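Local coordinates for endoglycosidase (PDB 6Q64), which probably hydrolyses glycosidic bonds within complex N-glycans, as an endo-acting enzyme of glycoside hydrolase family 18 from a gut Bacteroides, at residues Asn89-Leu94 with Ala116-Phe121; Phe77-Gly82 with His334-Tyr339; Gly197-Tyr202 with Asn211-Phe216. The protein carries 1 engineered substitution. One frame throughout, in Å; residues are numbered along the deposited sequence.

Contact 1 (Asn89-Leu94 with Ala116-Phe121)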
loop_
_atom_site.group_PDB
_atom_site.type_symbol
_atom_site.label_atom_id
_atom_site.label_comp_id
_atom_site.label_asym_id
_atom_site.label_seq_id
_atom_site.Cartn_x
_atom_site.Cartn_y
_atom_site.Cartn_z
ATOM N N ASN A 89 -15.350 9.374 0.029
ATOM C CA ASN A 89 -15.586 8.182 0.900
ATOM C C ASN A 89 -15.651 6.897 0.039
ATOM O O ASN A 89 -16.046 5.805 0.546
ATOM C CB ASN A 89 -16.842 8.373 1.770
ATOM C CG ASN A 89 -16.831 9.636 2.611
ATOM O OD1 ASN A 89 -17.484 10.610 2.260
ATOM N ND2 ASN A 89 -16.147 9.623 3.749
ATOM N N TYR A 90 -15.257 7.014 -1.223
ATOM C CA TYR A 90 -15.442 5.979 -2.267
ATOM C C TYR A 90 -14.100 5.566 -2.900
ATOM O O TYR A 90 -13.365 6.445 -3.484
ATOM C CB TYR A 90 -16.303 6.570 -3.383
ATOM C CG TYR A 90 -17.784 6.550 -3.143
ATOM C CD1 TYR A 90 -18.410 7.578 -2.454
ATOM C CD2 TYR A 90 -18.567 5.531 -3.663
ATOM C CE1 TYR A 90 -19.777 7.566 -2.251
ATOM C CE2 TYR A 90 -19.939 5.517 -3.481
ATOM C CZ TYR A 90 -20.548 6.532 -2.766
ATOM O OH TYR A 90 -21.904 6.477 -2.582
ATOM N N LEU A 91 -13.780 4.271 -2.876
ATOM C CA LEU A 91 -12.599 3.766 -3.631
ATOM C C LEU A 91 -12.796 4.073 -5.115
ATOM O O LEU A 91 -11.812 4.521 -5.764
ATOM C CB LEU A 91 -12.442 2.256 -3.447
ATOM C CG LEU A 91 -12.117 1.777 -2.036
ATOM C CD1 LEU A 91 -12.171 0.259 -1.998
ATOM C CD2 LEU A 91 -10.758 2.279 -1.572
ATOM N N LYS A 92 -14.026 3.889 -5.619
ATOM C CA LYS A 92 -14.326 3.903 -7.077
ATOM C C LYS A 92 -14.210 5.323 -7.643
ATOM O O LYS A 92 -14.140 5.488 -8.877
ATOM C CB LYS A 92 -15.683 3.255 -7.370
ATOM C CG LYS A 92 -16.927 4.003 -6.886
ATOM C CD LYS A 92 -18.194 3.562 -7.604
ATOM C CE LYS A 92 -19.459 4.088 -6.945
ATOM N NZ LYS A 92 -20.661 3.292 -7.299
HETATM N N MSE A 93 -14.148 6.323 -6.744
HETATM C CA MSE A 93 -14.067 7.726 -7.148
HETATM C C MSE A 93 -12.648 8.271 -7.010
HETATM O O MSE A 93 -12.407 9.458 -7.209
HETATM C CB MSE A 93 -15.018 8.605 -6.310
HETATM C CG MSE A 93 -16.520 8.383 -6.552
HETATM SE SE MSE A 93 -17.017 8.247 -8.446
HETATM C CE MSE A 93 -17.418 6.437 -9.047
ATOM N N LEU A 94 -11.701 7.408 -6.643
ATOM C CA LEU A 94 -10.315 7.823 -6.543
ATOM C C LEU A 94 -9.828 8.164 -7.937
ATOM O O LEU A 94 -10.326 7.630 -8.912
ATOM C CB LEU A 94 -9.496 6.665 -5.990
ATOM C CG LEU A 94 -9.629 6.399 -4.500
ATOM C CD1 LEU A 94 -9.001 5.051 -4.147
ATOM C CD2 LEU A 94 -8.986 7.538 -3.737
ATOM N N ALA A 116 -19.860 -3.093 -2.510
ATOM C CA ALA A 116 -20.240 -2.708 -3.901
ATOM C C ALA A 116 -19.224 -1.743 -4.528
ATOM O O ALA A 116 -18.991 -1.855 -5.752
ATOM C CB ALA A 116 -21.607 -2.075 -3.919
ATOM N N ASP A 117 -18.756 -0.775 -3.733
ATOM C CA ASP A 117 -17.696 0.211 -4.063
ATOM C C ASP A 117 -16.469 -0.592 -4.499
ATOM O O ASP A 117 -16.019 -0.463 -5.648
ATOM C CB ASP A 117 -17.386 1.103 -2.849
ATOM C CG ASP A 117 -16.433 2.282 -3.161
ATOM O OD1 ASP A 117 -16.284 2.602 -4.361
ATOM O OD2 ASP A 117 -15.824 2.863 -2.201
ATOM N N LEU A 118 -16.006 -1.460 -3.601
ATOM C CA LEU A 118 -14.886 -2.398 -3.822
ATOM C C LEU A 118 -15.123 -3.218 -5.098
ATOM O O LEU A 118 -14.165 -3.351 -5.879
ATOM C CB LEU A 118 -14.766 -3.296 -2.592
ATOM C CG LEU A 118 -13.654 -4.337 -2.669
ATOM C CD1 LEU A 118 -12.304 -3.647 -2.722
ATOM C CD2 LEU A 118 -13.719 -5.308 -1.502
ATOM N N LYS A 119 -16.323 -3.762 -5.315
ATOM C CA LYS A 119 -16.565 -4.665 -6.480
ATOM C C LYS A 119 -16.267 -3.867 -7.761
ATOM O O LYS A 119 -15.636 -4.434 -8.690
ATOM C CB LYS A 119 -17.967 -5.288 -6.446
ATOM C CG LYS A 119 -18.340 -6.149 -7.660
ATOM C CD LYS A 119 -19.284 -7.313 -7.385
ATOM C CE LYS A 119 -18.603 -8.403 -6.560
ATOM N NZ LYS A 119 -19.570 -9.350 -5.944
ATOM N N PHE A 120 -16.656 -2.588 -7.790
ATOM C CA PHE A 120 -16.551 -1.697 -8.975
ATOM C C PHE A 120 -15.073 -1.341 -9.164
ATOM O O PHE A 120 -14.487 -1.555 -10.254
ATOM C CB PHE A 120 -17.438 -0.455 -8.803
ATOM C CG PHE A 120 -17.452 0.416 -10.021
ATOM C CD1 PHE A 120 -16.459 1.343 -10.233
ATOM C CD2 PHE A 120 -18.398 0.239 -11.006
ATOM C CE1 PHE A 120 -16.440 2.103 -11.389
ATOM C CE2 PHE A 120 -18.382 1.006 -12.160
ATOM C CZ PHE A 120 -17.401 1.936 -12.348
ATOM N N PHE A 121 -14.476 -0.831 -8.091
ATOM C CA PHE A 121 -13.023 -0.556 -7.967
ATOM C C PHE A 121 -12.184 -1.724 -8.497
ATOM O O PHE A 121 -11.210 -1.472 -9.192
ATOM C CB PHE A 121 -12.653 -0.304 -6.511
ATOM C CG PHE A 121 -11.244 0.188 -6.324
ATOM C CD1 PHE A 121 -10.815 1.351 -6.918
ATOM C CD2 PHE A 121 -10.338 -0.502 -5.541
ATOM C CE1 PHE A 121 -9.532 1.828 -6.706
ATOM C CE2 PHE A 121 -9.059 -0.025 -5.345
ATOM C CZ PHE A 121 -8.660 1.145 -5.920
#

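Contact 2 (Phe77-Gly82 with His334-Tyr339)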
loop_
_atom_site.group_PDB
_atom_site.type_symbol
_atom_site.label_atom_id
_atom_site.label_comp_id
_atom_site.label_asym_id
_atom_site.label_seq_id
_atom_site.Cartn_x
_atom_site.Cartn_y
_atom_site.Cartn_z
ATOM N N PHE A 77 -5.853 5.001 2.598
ATOM C CA PHE A 77 -7.239 5.537 2.487
ATOM C C PHE A 77 -8.013 5.380 3.800
ATOM O O PHE A 77 -8.433 4.243 4.177
ATOM C CB PHE A 77 -7.964 4.797 1.365
ATOM C CG PHE A 77 -9.256 5.427 0.911
ATOM C CD1 PHE A 77 -9.327 6.777 0.613
ATOM C CD2 PHE A 77 -10.398 4.665 0.742
ATOM C CE1 PHE A 77 -10.509 7.343 0.171
ATOM C CE2 PHE A 77 -11.576 5.236 0.292
ATOM C CZ PHE A 77 -11.630 6.572 0.023
ATOM N N GLY A 78 -8.233 6.502 4.483
ATOM C CA GLY A 78 -9.058 6.567 5.709
ATOM C C GLY A 78 -10.478 7.041 5.429
ATOM O O GLY A 78 -10.665 7.720 4.408
ATOM N N ASN A 79 -11.424 6.697 6.320
ATOM C CA ASN A 79 -12.866 7.082 6.316
ATOM C C ASN A 79 -13.527 6.465 5.086
ATOM O O ASN A 79 -14.250 7.188 4.363
ATOM C CB ASN A 79 -13.108 8.603 6.315
ATOM C CG ASN A 79 -12.326 9.378 7.363
ATOM O OD1 ASN A 79 -11.198 9.843 7.124
ATOM N ND2 ASN A 79 -12.945 9.559 8.521
ATOM N N TRP A 80 -13.257 5.191 4.819
ATOM C CA TRP A 80 -13.839 4.512 3.637
ATOM C C TRP A 80 -15.252 4.005 3.961
ATOM O O TRP A 80 -15.355 2.995 4.683
ATOM C CB TRP A 80 -12.940 3.382 3.160
ATOM C CG TRP A 80 -13.622 2.569 2.109
ATOM C CD1 TRP A 80 -14.303 3.043 1.027
ATOM C CD2 TRP A 80 -13.751 1.138 2.063
ATOM N NE1 TRP A 80 -14.812 2.013 0.289
ATOM C CE2 TRP A 80 -14.482 0.830 0.894
ATOM C CE3 TRP A 80 -13.302 0.090 2.879
ATOM C CZ2 TRP A 80 -14.766 -0.481 0.517
ATOM C CZ3 TRP A 80 -13.574 -1.206 2.503
ATOM C CH2 TRP A 80 -14.296 -1.483 1.337
ATOM N N THR A 81 -16.297 4.641 3.410
ATOM C CA THR A 81 -17.718 4.319 3.727
ATOM C C THR A 81 -18.507 3.879 2.490
ATOM O O THR A 81 -19.404 3.036 2.658
ATOM C CB THR A 81 -18.440 5.483 4.419
ATOM O OG1 THR A 81 -18.864 6.426 3.428
ATOM C CG2 THR A 81 -17.600 6.137 5.499
ATOM N N GLY A 82 -18.229 4.436 1.314
ATOM C CA GLY A 82 -19.029 4.189 0.095
ATOM C C GLY A 82 -20.480 4.648 0.224
ATOM O O GLY A 82 -21.332 4.020 -0.432
ATOM N N HIS A 334 -3.053 9.142 4.550
ATOM C CA HIS A 334 -4.360 9.842 4.600
ATOM C C HIS A 334 -4.500 10.581 3.272
ATOM O O HIS A 334 -4.509 11.811 3.228
ATOM C CB HIS A 334 -4.456 10.709 5.872
ATOM C CG HIS A 334 -4.966 9.969 7.073
ATOM N ND1 HIS A 334 -4.255 9.893 8.257
ATOM C CD2 HIS A 334 -6.118 9.293 7.290
ATOM C CE1 HIS A 334 -4.934 9.185 9.137
ATOM N NE2 HIS A 334 -6.076 8.803 8.564
HETATM N N MSE A 335 -4.517 9.781 2.195
HETATM C CA MSE A 335 -4.573 10.268 0.824
HETATM C C MSE A 335 -5.787 11.172 0.603
HETATM O O MSE A 335 -5.702 12.119 -0.177
HETATM C CB MSE A 335 -4.600 9.102 -0.172
HETATM C CG MSE A 335 -5.382 7.921 0.281
HETATM SE SE MSE A 335 -5.503 6.551 -1.105
HETATM C CE MSE A 335 -4.784 7.184 -2.791
ATOM N N GLU A 336 -6.884 10.883 1.319
ATOM C CA GLU A 336 -8.155 11.582 1.156
ATOM C C GLU A 336 -8.097 13.051 1.605
ATOM O O GLU A 336 -8.966 13.799 1.171
ATOM C CB GLU A 336 -9.285 10.847 1.882
ATOM C CG GLU A 336 -9.208 10.912 3.395
ATOM C CD GLU A 336 -8.432 9.795 4.082
ATOM O OE1 GLU A 336 -8.629 9.598 5.328
ATOM O OE2 GLU A 336 -7.625 9.129 3.384
ATOM N N TYR A 337 -7.100 13.480 2.380
ATOM C CA TYR A 337 -6.926 14.899 2.801
ATOM C C TYR A 337 -6.514 15.773 1.605
ATOM O O TYR A 337 -6.405 16.991 1.796
ATOM C CB TYR A 337 -5.904 15.023 3.935
ATOM C CG TYR A 337 -6.399 14.568 5.288
ATOM C CD1 TYR A 337 -6.999 13.330 5.444
ATOM C CD2 TYR A 337 -6.269 15.365 6.419
ATOM C CE1 TYR A 337 -7.426 12.875 6.678
ATOM C CE2 TYR A 337 -6.711 14.939 7.662
ATOM C CZ TYR A 337 -7.282 13.682 7.789
ATOM O OH TYR A 337 -7.721 13.206 8.987
ATOM N N ASP A 338 -6.286 15.163 0.439
ATOM C CA ASP A 338 -5.893 15.819 -0.839
ATOM C C ASP A 338 -7.169 16.194 -1.608
ATOM O O ASP A 338 -7.089 16.994 -2.585
ATOM C CB ASP A 338 -5.046 14.844 -1.669
ATOM C CG ASP A 338 -4.223 15.393 -2.827
ATOM O OD1 ASP A 338 -4.097 16.651 -2.978
ATOM O OD2 ASP A 338 -3.681 14.537 -3.554
ATOM N N TYR A 339 -8.282 15.570 -1.229
ATOM C CA TYR A 339 -9.611 15.808 -1.834
ATOM C C TYR A 339 -10.023 17.268 -1.647
ATOM O O TYR A 339 -10.381 17.915 -2.615
ATOM C CB TYR A 339 -10.646 14.816 -1.310
ATOM C CG TYR A 339 -11.931 14.915 -2.071
ATOM C CD1 TYR A 339 -12.902 15.846 -1.704
ATOM C CD2 TYR A 339 -12.142 14.148 -3.208
ATOM C CE1 TYR A 339 -14.079 15.977 -2.426
ATOM C CE2 TYR A 339 -13.314 14.270 -3.942
ATOM C CZ TYR A 339 -14.283 15.188 -3.548
ATOM O OH TYR A 339 -15.428 15.309 -4.276
#

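Contact 3 (Gly197-Tyr202 with Asn211-Phe216)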
loop_
_atom_site.group_PDB
_atom_site.type_symbol
_atom_site.label_atom_id
_atom_site.label_comp_id
_atom_site.label_asym_id
_atom_site.label_seq_id
_atom_site.Cartn_x
_atom_site.Cartn_y
_atom_site.Cartn_z
ATOM N N GLY A 197 7.815 -6.639 19.351
ATOM C CA GLY A 197 6.956 -7.568 20.115
ATOM C C GLY A 197 7.363 -9.024 19.968
ATOM O O GLY A 197 8.557 -9.286 19.762
ATOM N N THR A 198 6.390 -9.933 20.047
ATOM C CA THR A 198 6.601 -11.402 20.052
ATOM C C THR A 198 6.660 -11.926 18.610
ATOM O O THR A 198 6.646 -13.163 18.423
ATOM C CB THR A 198 5.523 -12.108 20.891
ATOM O OG1 THR A 198 4.281 -12.095 20.183
ATOM C CG2 THR A 198 5.338 -11.480 22.256
ATOM N N LEU A 199 6.681 -11.021 17.641
ATOM C CA LEU A 199 6.940 -11.296 16.199
ATOM C C LEU A 199 7.991 -10.300 15.703
ATOM O O LEU A 199 8.953 -10.716 15.059
ATOM C CB LEU A 199 5.655 -11.128 15.377
ATOM C CG LEU A 199 4.628 -12.255 15.432
ATOM C CD1 LEU A 199 3.386 -11.845 14.660
ATOM C CD2 LEU A 199 5.164 -13.561 14.877
ATOM N N ALA A 200 7.761 -9.010 15.908
ATOM C CA ALA A 200 8.597 -7.943 15.328
ATOM C C ALA A 200 9.806 -7.768 16.236
ATOM O O ALA A 200 9.588 -7.672 17.478
ATOM C CB ALA A 200 7.807 -6.659 15.164
ATOM N N ASN A 201 10.997 -7.761 15.621
ATOM C CA ASN A 201 12.327 -7.521 16.253
ATOM C C ASN A 201 13.265 -6.925 15.195
ATOM O O ASN A 201 12.878 -6.875 13.973
ATOM C CB ASN A 201 12.945 -8.803 16.803
ATOM C CG ASN A 201 13.210 -9.811 15.701
ATOM O OD1 ASN A 201 13.247 -9.473 14.513
ATOM N ND2 ASN A 201 13.361 -11.068 16.067
ATOM N N TYR A 202 14.480 -6.602 15.646
ATOM C CA TYR A 202 15.510 -5.818 14.921
ATOM C C TYR A 202 16.024 -6.558 13.689
ATOM O O TYR A 202 16.588 -5.845 12.833
ATOM C CB TYR A 202 16.697 -5.491 15.837
ATOM C CG TYR A 202 17.421 -6.684 16.428
ATOM C CD1 TYR A 202 17.051 -7.215 17.662
ATOM C CD2 TYR A 202 18.506 -7.264 15.770
ATOM C CE1 TYR A 202 17.717 -8.305 18.204
ATOM C CE2 TYR A 202 19.180 -8.350 16.304
ATOM C CZ TYR A 202 18.784 -8.874 17.522
ATOM O OH TYR A 202 19.458 -9.945 18.037
ATOM N N ASN A 211 12.921 -16.373 12.310
ATOM C CA ASN A 211 12.267 -17.484 11.577
ATOM C C ASN A 211 10.757 -17.386 11.769
ATOM O O ASN A 211 10.043 -18.099 11.024
ATOM C CB ASN A 211 12.704 -18.871 12.044
ATOM C CG ASN A 211 12.167 -20.003 11.181
ATOM O OD1 ASN A 211 12.187 -19.911 9.925
ATOM N ND2 ASN A 211 11.739 -21.108 11.845
ATOM N N LYS A 212 10.288 -16.618 12.768
ATOM C CA LYS A 212 8.837 -16.594 13.133
ATOM C C LYS A 212 8.170 -15.661 12.133
ATOM O O LYS A 212 7.254 -16.071 11.407
ATOM C CB LYS A 212 8.558 -16.297 14.618
ATOM C CG LYS A 212 9.310 -15.132 15.239
ATOM C CD LYS A 212 9.429 -15.165 16.753
ATOM C CE LYS A 212 10.452 -14.134 17.193
ATOM N NZ LYS A 212 10.211 -13.718 18.586
HETATM N N MSE A 213 8.765 -14.475 11.988
HETATM C CA MSE A 213 8.367 -13.583 10.914
HETATM C C MSE A 213 8.536 -14.238 9.536
HETATM O O MSE A 213 7.896 -13.831 8.588
HETATM C CB MSE A 213 9.108 -12.247 11.038
HETATM C CG MSE A 213 8.298 -11.060 10.504
HETATM SE SE MSE A 213 6.446 -10.870 11.216
HETATM C CE MSE A 213 7.328 -10.437 12.878
ATOM N N GLN A 214 9.364 -15.271 9.409
ATOM C CA GLN A 214 9.609 -15.890 8.119
ATOM C C GLN A 214 8.440 -16.813 7.764
ATOM O O GLN A 214 7.998 -16.795 6.596
ATOM C CB GLN A 214 10.939 -16.651 8.144
ATOM C CG GLN A 214 11.156 -17.604 6.970
ATOM C CD GLN A 214 11.500 -16.886 5.671
ATOM O OE1 GLN A 214 12.092 -15.800 5.665
ATOM N NE2 GLN A 214 11.133 -17.512 4.570
ATOM N N VAL A 215 7.964 -17.628 8.698
ATOM C CA VAL A 215 6.889 -18.613 8.350
ATOM C C VAL A 215 5.539 -17.870 8.391
ATOM O O VAL A 215 4.554 -18.334 7.756
ATOM C CB VAL A 215 6.957 -19.911 9.189
ATOM C CG1 VAL A 215 6.772 -19.658 10.671
ATOM C CG2 VAL A 215 5.984 -20.975 8.683
ATOM N N PHE A 216 5.532 -16.690 9.015
ATOM C CA PHE A 216 4.399 -15.739 8.955
ATOM C C PHE A 216 4.158 -15.374 7.489
ATOM O O PHE A 216 3.142 -15.773 6.871
ATOM C CB PHE A 216 4.696 -14.520 9.827
ATOM C CG PHE A 216 3.562 -13.534 9.845
ATOM C CD1 PHE A 216 2.308 -13.924 10.292
ATOM C CD2 PHE A 216 3.730 -12.237 9.373
ATOM C CE1 PHE A 216 1.251 -13.027 10.298
ATOM C CE2 PHE A 216 2.670 -11.343 9.373
ATOM C CZ PHE A 216 1.434 -11.742 9.842
#

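Contact 1 (Asn89-Leu94 with Ala116-Phe121)
Asp117 reaches from its helix to the backbone of Leu91 and Lys92, tying the loop between the first two strands of this TIM barrel to helix 112-123, which follows the second. Its CG lies anti to the backbone N (chi1 -172°), and the carboxylate spans two consecutive amides of a tight turn. Leu91 N gives its hydrogen to Asp117 OD2 at 2.6 Å, and Lys92 N gives its own to Asp117 OD1 at 2.9 Å. Both oxygens are approached on their syn sides and close to the carboxylate plane. An aspartate suits the place: it is short, and its two oxygens match the spacing of neighbouring N-H groups. OD2 also accepts the indole N-H of Trp80, so three N-H groups converge on the buried carboxylate and would probably stabilise its negative charge.

Around this grip the packing is close. Lys92 CG lies against Asp117 OD1 at 3.0 Å, and Lys92 CB touches Phe120 CD1 at 3.5 Å; the extended chain then carries NZ on to the carbonyl oxygens of Ile43 and Ala45. Leu91 CB stands over one face of the Phe121 ring, 4.0 Å from its centroid and offset toward the rim, a CH-pi contact. Beyond it, Leu91 CD1 meets Leu118 CD1 at 4.0 Å, the two leucines lying side by side.

The loose side is at Asn89, partly exposed, which turns its amide away from the helix to Asn79 O. Back inside, Leu94 closes the turn, its N bonded to Leu91 O at 3.0 Å, and its CD1 rests 4.1 Å from Phe121 CE1.

Contact 2 (Phe77-Gly82 with His334-Tyr339)
Met335, a selenomethionine in this crystal, crosses Phe77 at about a right angle: its CG comes to the edge of the phenyl ring, near the ring plane, and its SE packs on Phe77 CB at 3.9 Å. The selenium lies 5.2 Å from the ring centroid, an oblique Met-aromatic contact. A long, unbranched thioether side chain, here with selenium, can lie against the phenyl group and its CB.

Glu336 supplies the polar half. Its chain is bent at chi2 (-90°), which swings CD back toward the loop, and OE2 accepts the N-H of Gly78 at 2.9 Å with a fairly straight N-H...O angle of 161°. The donor stands above the carboxylate plane, 41° out of it. OE1 lies 2.9 Å from Gly78 O, where two acceptors face each other; such a neighbour would tend to disfavour a full negative charge on the glutamate. Gly78 has to be small: a CB would point at this side and run into Glu336 OE1 and His334 CD2.

The two loops continue adjacent strands, 72-76 and 329-333, the first and eighth of the TIM barrel, so the contact spans the seam where the barrel closes. Backbone bonds link Met335 to Trp76 and Phe77 to Ser102. Phe77 and Met335 both touch Val101 of strand 100-102, Met335 also reaches Leu348 of helix 346-358, and His334 lies against Glu287 of helix 286-289.

Contact 3 (Gly197-Tyr202 with Asn211-Phe216)
Flat groups do little across this contact: the amide of Asn201 brings ND2 to 4.4 Å from Lys212 CE, and no aromatic ring offers a face or an edge to the other segment. Phe216 points toward the loop but stops short, its CD1 5.0 Å from Leu199 CD1; its ring packs on Ile135 and Ile187 of two barrel strands and on Val166 and Ala170 of helix 162-179. Here the loop after the fourth strand of the TIM barrel, through residues 197-202, folds back over the first turns of helix 211-224.

Leu199 is the apolar centre. Its CD2 comes to 4.4 Å from Lys212 CB while the side chain also packs on Ile135 and Val166. A leucine suits this buried wedge between strand and helix. Met213, a selenomethionine, bends at chi2 and chi3 under the same residue; its CE is modelled too close to Leu199, so the exact place of that methyl is doubtful.

Lys212, partly exposed, lies on the outer side of the contact. Its extended chain runs past the backbone of Thr198, with CD 3.8 Å and NZ 3.6 Å from Thr198 O, the latter too long to count as a bond. An alanine here would keep the CB beside Leu199 but would probably leave Thr198 O without the aliphatic chain and ammonium that now lie over it.

Asn210 fastens loop to helix, its ND2 giving to Leu199 O and its OD1 accepting from Met213 N. Within the loop, Gly197 N bonds Ala200 O at 2.8 Å, and that oxygen also takes Ser196 OG.

Overall arrangement
Contacts 1 and 2 form one continuous patch, their centres 12 Å apart. Trp80 and Asp117 join the two, and Asn89 O lies 2.7 Å from Gly82 N, a probable hydrogen bond. In sequence, contact 1 is nested within the long loop that contact 2 closes, and so is contact 3. In space contact 3 stands apart, across the chain's centre, about 34 Å from contact 1 and 31 Å from contact 2 between centres. It adjoins strand 184-189, whose end, as in other family 18 enzymes, probably bears the catalytic acid, apparently the engineered glutamine here.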